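Local structure of conserved hypothetical alanine RICH protein (Mycobacterium tuberculosis, 2IB0) at residues L30-E33 against H34-Y38; I82-A85 against G86-L89; A103-M106 against E107-A111. The protein is of unknown function but belongs to the ferritin-like families and folds as a four-helix bundle. All blocks are in the same frame, centred on the assembly; numbering follows the deposited sequence.

Contact 1 of 3, residues L30-E33 against H34-Y38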
loop_
_atom_site.group_PDB
_atom_site.type_symbol
_atom_site.label_atom_id
_atom_site.label_comp_id
_atom_site.label_asym_id
_atom_site.label_seq_id
_atom_site.Cartn_x
_atom_site.Cartn_y
_atom_site.Cartn_z
ATOM N N LEU A 30 -17.007 -1.249 -2.310
ATOM C CA LEU A 30 -17.552 -1.614 -3.624
ATOM C C LEU A 30 -18.121 -0.396 -4.371
ATOM O O LEU A 30 -17.936 -0.262 -5.586
ATOM C CB LEU A 30 -18.638 -2.693 -3.503
ATOM C CG LEU A 30 -19.310 -2.998 -4.838
ATOM C CD1 LEU A 30 -18.289 -3.338 -5.918
ATOM C CD2 LEU A 30 -20.447 -4.092 -4.719
ATOM N N ALA A 31 -18.841 0.447 -3.628
ATOM C CA ALA A 31 -19.399 1.710 -4.125
ATOM C C ALA A 31 -18.294 2.653 -4.556
ATOM O O ALA A 31 -18.413 3.334 -5.543
ATOM C CB ALA A 31 -20.303 2.359 -3.072
ATOM N N VAL A 32 -17.192 2.676 -3.831
ATOM C CA VAL A 32 -16.048 3.478 -4.245
ATOM C C VAL A 32 -15.427 2.933 -5.560
ATOM O O VAL A 32 -15.104 3.716 -6.471
ATOM C CB VAL A 32 -15.006 3.594 -3.109
ATOM C CG1 VAL A 32 -13.666 4.169 -3.648
ATOM C CG2 VAL A 32 -15.570 4.468 -1.959
ATOM N N GLU A 33 -15.273 1.610 -5.648
ATOM C CA GLU A 33 -14.829 0.929 -6.881
ATOM C C GLU A 33 -15.674 1.250 -8.122
ATOM O O GLU A 33 -15.115 1.570 -9.164
ATOM C CB GLU A 33 -14.784 -0.606 -6.687
ATOM C CG GLU A 33 -13.634 -1.114 -5.757
ATOM C CD GLU A 33 -12.230 -0.615 -6.158
ATOM O OE1 GLU A 33 -11.884 -0.591 -7.363
ATOM O OE2 GLU A 33 -11.440 -0.270 -5.262
ATOM N N HIS A 34 -17.001 1.139 -8.041
ATOM C CA HIS A 34 -17.850 1.542 -9.163
ATOM C C HIS A 34 -17.559 2.986 -9.612
ATOM O O HIS A 34 -17.401 3.248 -10.806
ATOM C CB HIS A 34 -19.320 1.408 -8.808
ATOM C CG HIS A 34 -19.795 -0.008 -8.791
ATOM N ND1 HIS A 34 -20.591 -0.516 -7.789
ATOM C CD2 HIS A 34 -19.597 -1.022 -9.661
ATOM C CE1 HIS A 34 -20.876 -1.783 -8.042
ATOM N NE2 HIS A 34 -20.267 -2.120 -9.164
ATOM N N ALA A 35 -17.467 3.892 -8.628
ATOM C CA ALA A 35 -17.229 5.309 -8.847
ATOM C C ALA A 35 -15.853 5.579 -9.441
ATOM O O ALA A 35 -15.694 6.531 -10.222
ATOM C CB ALA A 35 -17.395 6.077 -7.560
ATOM N N THR A 36 -14.872 4.738 -9.102
ATOM C CA THR A 36 -13.521 4.840 -9.645
ATOM C C THR A 36 -13.413 4.384 -11.081
ATOM O O THR A 36 -12.747 5.042 -11.879
ATOM C CB THR A 36 -12.514 4.029 -8.821
ATOM O OG1 THR A 36 -12.415 4.650 -7.558
ATOM C CG2 THR A 36 -11.178 4.080 -9.448
ATOM N N ILE A 37 -14.052 3.253 -11.392
ATOM C CA ILE A 37 -14.100 2.718 -12.738
ATOM C C ILE A 37 -14.786 3.739 -13.670
ATOM O O ILE A 37 -14.291 4.007 -14.765
ATOM C CB ILE A 37 -14.860 1.339 -12.781
ATOM C CG1 ILE A 37 -14.047 0.263 -12.061
ATOM C CG2 ILE A 37 -15.389 0.972 -14.227
ATOM C CD1 ILE A 37 -14.940 -0.808 -11.443
ATOM N N TYR A 38 -15.882 4.332 -13.211
ATOM C CA TYR A 38 -16.527 5.414 -13.961
ATOM C C TYR A 38 -15.553 6.590 -14.169
ATOM O O TYR A 38 -15.469 7.158 -15.265
ATOM C CB TYR A 38 -17.799 5.850 -13.228
ATOM C CG TYR A 38 -18.457 7.120 -13.678
ATOM C CD1 TYR A 38 -19.370 7.105 -14.739
ATOM C CD2 TYR A 38 -18.240 8.338 -13.011
ATOM C CE1 TYR A 38 -20.028 8.271 -15.158
ATOM C CE2 TYR A 38 -18.929 9.526 -13.433
ATOM C CZ TYR A 38 -19.797 9.474 -14.501
ATOM O OH TYR A 38 -20.518 10.580 -14.929
#
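Helix 18-46 is the first helix of a ferritin-like four-helix bundle, and in its middle L30 and H34 meet one turn apart. The methyl CD1 of L30 lies over one face of the H34 imidazole, 4.1 Å from the ring centroid and 27° off the ring normal, in a CH-pi contact. Its nearest ring atom is CE1, at 3.7 Å from L30 CD1. With CG beside its own backbone N (chi1 -75°), H34 leans its ring back along the helix toward the leucine. H34 also touches A83 and Y87 of the loop outside, while L30 meets A80, P81 and V69.

The backbone supplies the ladder beneath. In the i to i+4 pattern, H34 N donates to L30 O, A35 N to A31 O, and I37 N to E33 O, the last at 3.0 Å. V32 O takes T36 N at 2.8 Å; T36 OG1 comes within 3.0 Å of V32 O as well, a possible bond, since the hydroxyl could donate elsewhere. I37 lays CD1 against E33 O, 3.3 Å away.

E33 bends at chi2 and carries its carboxylate away from this ladder into the bundle, where OE1 is hydrogen-bonded to H62 ND1 and OE2 to W114 NE1, with OE2 also in a salt bridge with R65 NH1. A buried glutamate linked to a histidine of the next helix is consistent with the polar centre of ferritin-like bundles.

Contact 2 of 3, residues I82-A85 against G86-L89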
loop_
_atom_site.group_PDB
_atom_site.type_symbol
_atom_site.label_atom_id
_atom_site.label_comp_id
_atom_site.label_asym_id
_atom_site.label_seq_id
_atom_site.Cartn_x
_atom_site.Cartn_y
_atom_site.Cartn_z
ATOM N N ILE A 82 -25.201 -2.097 -6.816
ATOM C CA ILE A 82 -24.888 -1.983 -8.246
ATOM C C ILE A 82 -24.444 -0.543 -8.565
ATOM O O ILE A 82 -24.661 0.370 -7.756
ATOM C CB ILE A 82 -26.077 -2.440 -9.143
ATOM C CG1 ILE A 82 -27.258 -1.461 -9.048
ATOM C CG2 ILE A 82 -26.488 -3.887 -8.783
ATOM C CD1 ILE A 82 -28.150 -1.430 -10.278
ATOM N N ALA A 83 -23.809 -0.330 -9.716
ATOM C CA ALA A 83 -23.332 1.015 -10.042
ATOM C C ALA A 83 -24.509 1.988 -10.304
ATOM O O ALA A 83 -25.587 1.576 -10.759
ATOM C CB ALA A 83 -22.376 0.974 -11.231
ATOM N N ALA A 84 -24.298 3.267 -9.967
ATOM C CA ALA A 84 -25.199 4.347 -10.370
ATOM C C ALA A 84 -24.894 4.659 -11.849
ATOM O O ALA A 84 -23.769 4.399 -12.320
ATOM C CB ALA A 84 -25.007 5.593 -9.469
ATOM N N ALA A 85 -25.895 5.180 -12.569
ATOM C CA ALA A 85 -25.779 5.587 -13.999
ATOM C C ALA A 85 -24.659 6.621 -14.248
ATOM O O ALA A 85 -23.772 6.417 -15.096
ATOM C CB ALA A 85 -27.127 6.109 -14.495
ATOM N N GLY A 86 -24.720 7.728 -13.502
ATOM C CA GLY A 86 -23.604 8.666 -13.361
ATOM C C GLY A 86 -23.198 8.880 -11.903
ATOM O O GLY A 86 -23.876 8.437 -10.959
ATOM N N TYR A 87 -22.047 9.528 -11.721
ATOM C CA TYR A 87 -21.544 9.929 -10.404
ATOM C C TYR A 87 -21.253 11.403 -10.518
ATOM O O TYR A 87 -21.171 11.946 -11.611
ATOM C CB TYR A 87 -20.289 9.154 -9.988
ATOM C CG TYR A 87 -20.604 7.709 -9.649
ATOM C CD1 TYR A 87 -20.905 7.318 -8.335
ATOM C CD2 TYR A 87 -20.646 6.729 -10.651
ATOM C CE1 TYR A 87 -21.242 5.990 -8.044
ATOM C CE2 TYR A 87 -20.944 5.403 -10.356
ATOM C CZ TYR A 87 -21.253 5.047 -9.064
ATOM O OH TYR A 87 -21.592 3.744 -8.810
ATOM N N GLN A 88 -21.178 12.057 -9.379
ATOM C CA GLN A 88 -20.563 13.340 -9.294
ATOM C C GLN A 88 -19.072 12.976 -9.040
ATOM O O GLN A 88 -18.758 12.336 -8.035
ATOM C CB GLN A 88 -21.214 14.071 -8.127
ATOM C CG GLN A 88 -20.554 15.332 -7.692
ATOM C CD GLN A 88 -20.647 16.410 -8.726
ATOM O OE1 GLN A 88 -19.668 17.100 -8.981
ATOM N NE2 GLN A 88 -21.823 16.571 -9.339
ATOM N N LEU A 89 -18.180 13.316 -9.976
ATOM C CA LEU A 89 -16.737 13.153 -9.776
ATOM C C LEU A 89 -16.259 13.926 -8.525
ATOM O O LEU A 89 -16.814 14.996 -8.191
ATOM C CB LEU A 89 -15.927 13.625 -11.004
ATOM C CG LEU A 89 -16.033 12.940 -12.368
ATOM C CD1 LEU A 89 -15.119 13.639 -13.385
ATOM C CD2 LEU A 89 -15.728 11.483 -12.267
#
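A84 and Y87 close a small turn on the protein surface, with the tyrosine reaching back across the bend. A84 N donates its hydrogen to Y87 OH at 3.0 Å, with an N-H...O angle of 163°, so the phenol oxygen receives a backbone hydrogen bond. Alongside that bond, the methyl of A84 sits over one face of the same ring: CB is 4.2 Å from the ring centroid, 24° off the normal, and is displaced toward the rim, where CZ lies 3.8 Å from A84 CB. The ring is thus held by its hydroxyl and by one face together. A83 adds its CA, 3.5 Å from Y87 OH.

What brings these groups together is the backbone between them. A85 alone takes a helical conformation among extended neighbours, which swings the chain round and leaves G86 O 3.4 Å from A84 CB. Y87 then turns CG to the side of its own backbone N (chi1 -71°), directing the phenol back over the preceding residues.

Farther out, helix 18-46 lies beneath: Y87 packs on A35, and its ring meets that of Y38 obliquely. A long link between the second and third helices, lying here along the outside of the first, is a feature of the ferritin-like four-helix fold.

Contact 3 of 3, residues A103-M106 against E107-A111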
loop_
_atom_site.group_PDB
_atom_site.type_symbol
_atom_site.label_atom_id
_atom_site.label_comp_id
_atom_site.label_asym_id
_atom_site.label_seq_id
_atom_site.Cartn_x
_atom_site.Cartn_y
_atom_site.Cartn_z
ATOM N N ALA A 103 -7.185 10.968 -10.954
ATOM C CA ALA A 103 -6.734 9.586 -10.722
ATOM C C ALA A 103 -6.113 9.443 -9.323
ATOM O O ALA A 103 -6.394 8.498 -8.611
ATOM C CB ALA A 103 -5.726 9.156 -11.778
ATOM N N VAL A 104 -5.301 10.399 -8.902
ATOM C CA VAL A 104 -4.681 10.327 -7.545
ATOM C C VAL A 104 -5.812 10.411 -6.488
ATOM O O VAL A 104 -5.868 9.640 -5.525
ATOM C CB VAL A 104 -3.669 11.494 -7.322
ATOM C CG1 VAL A 104 -3.150 11.542 -5.841
ATOM C CG2 VAL A 104 -2.542 11.409 -8.328
ATOM N N ARG A 105 -6.705 11.370 -6.652
ATOM C CA ARG A 105 -7.778 11.535 -5.676
ATOM C C ARG A 105 -8.615 10.237 -5.565
ATOM O O ARG A 105 -8.996 9.833 -4.465
ATOM C CB ARG A 105 -8.666 12.726 -6.044
ATOM C CG ARG A 105 -10.015 12.643 -5.351
ATOM C CD ARG A 105 -9.927 12.881 -3.821
ATOM N NE ARG A 105 -10.429 14.224 -3.552
ATOM C CZ ARG A 105 -11.643 14.503 -3.095
ATOM N NH1 ARG A 105 -12.508 13.536 -2.766
ATOM N NH2 ARG A 105 -11.968 15.767 -2.934
ATOM N N MET A 106 -8.880 9.600 -6.700
ATOM C CA MET A 106 -9.692 8.389 -6.728
ATOM C C MET A 106 -9.002 7.213 -6.028
ATOM O O MET A 106 -9.606 6.541 -5.238
ATOM C CB MET A 106 -10.141 8.035 -8.154
ATOM C CG MET A 106 -11.078 9.075 -8.819
ATOM S SD MET A 106 -11.884 8.321 -10.250
ATOM C CE MET A 106 -10.384 8.082 -11.261
ATOM N N GLU A 107 -7.697 7.081 -6.229
ATOM C CA GLU A 107 -6.873 6.032 -5.611
ATOM C C GLU A 107 -6.748 6.250 -4.121
ATOM O O GLU A 107 -6.830 5.308 -3.348
ATOM C CB GLU A 107 -5.512 6.013 -6.300
ATOM C CG GLU A 107 -5.569 5.528 -7.799
ATOM C CD GLU A 107 -6.200 4.108 -8.028
ATOM O OE1 GLU A 107 -6.334 3.271 -7.090
ATOM O OE2 GLU A 107 -6.537 3.809 -9.190
ATOM N N ASN A 108 -6.507 7.506 -3.724
ATOM C CA ASN A 108 -6.501 7.904 -2.325
ATOM C C ASN A 108 -7.835 7.644 -1.626
ATOM O O ASN A 108 -7.840 7.135 -0.525
ATOM C CB ASN A 108 -6.071 9.374 -2.165
ATOM C CG ASN A 108 -4.564 9.578 -2.366
ATOM O OD1 ASN A 108 -4.082 10.696 -2.584
ATOM N ND2 ASN A 108 -3.829 8.516 -2.282
ATOM N N ASP A 109 -8.964 7.981 -2.255
ATOM C CA ASP A 109 -10.268 7.638 -1.700
ATOM C C ASP A 109 -10.435 6.093 -1.591
ATOM O O ASP A 109 -11.093 5.585 -0.678
ATOM C CB ASP A 109 -11.411 8.185 -2.602
ATOM C CG ASP A 109 -11.611 9.717 -2.495
ATOM O OD1 ASP A 109 -11.065 10.381 -1.572
ATOM O OD2 ASP A 109 -12.385 10.259 -3.344
ATOM N N GLY A 110 -9.901 5.355 -2.568
ATOM C CA GLY A 110 -9.960 3.891 -2.532
ATOM C C GLY A 110 -9.107 3.300 -1.398
ATOM O O GLY A 110 -9.534 2.326 -0.743
ATOM N N ALA A 111 -7.908 3.840 -1.171
ATOM C CA ALA A 111 -7.105 3.450 0.014
ATOM C C ALA A 111 -7.893 3.648 1.310
ATOM O O ALA A 111 -7.986 2.757 2.156
ATOM C CB ALA A 111 -5.791 4.247 0.083
#
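R105 and D109, one turn apart on helix 96-120, form a salt bridge that is weak as a hydrogen bond: R105 NH1 donates to D109 OD2 at 3.3 Å. The carboxylate comes to the edge of the guanidinium, near its plane, and the two flat groups are turned 74° to each other; a single nitrogen, NH1, makes the weak bond. R105 bends at chi2 and chi3 to reach forward to the next turn, and its CD lies 3.6 Å from D109 OD1. The pair is on the outer side of the helix, where R105 also touches P90.

The main-chain acceptors are met in the usual i to i+4 pattern. A103 O receives E107 N at 3.1 Å, V104 O receives N108 N at 2.9 Å with a nearly straight 172° geometry, R105 O takes D109 N, and M106 O takes G110 N. This is the third helix of the ferritin-like four-helix bundle, and its side chains divide accordingly: E107 and M106 are buried, whereas N108 and R105 are exposed.

E107 tucks CG to within 3.2 Å of A103 O before bending at chi2, and its OE2 is satisfied across the bundle, by hydrogen bonds with Y40 OH and H62 NE2. N108 runs alongside V104, both pointing the same way, its OD1 3.5 Å from V104 CG1 in a packing contact. M106 instead sends its thioether toward helix 18-46, among T36, Y40 and V43, and N108 O is bonded to T112 OG1 farther along the helix.

Contact 1 is the middle layer of the three, touched by contact 2 from outside and by contact 3 from within the bundle. Y87 OH lies 3.3 Å from H34 CB, and the centres of contacts 1 and 2 are about 8 Å apart. On the inner side M106 SD approaches T36 O at 3.8 Å, and V32 CG1 lies 3.9 Å from G110 CA. Contacts 2 and 3 do not touch, their nearest atoms being about 5 Å apart. H62 joins contacts 1 and 3, hydrogen-bonding E33 and E107, whose carboxylates approach to 6.5 Å (E33 OE2 to E107 OE1); this grouping recalls the ferritin metal centre, although no metal is established here.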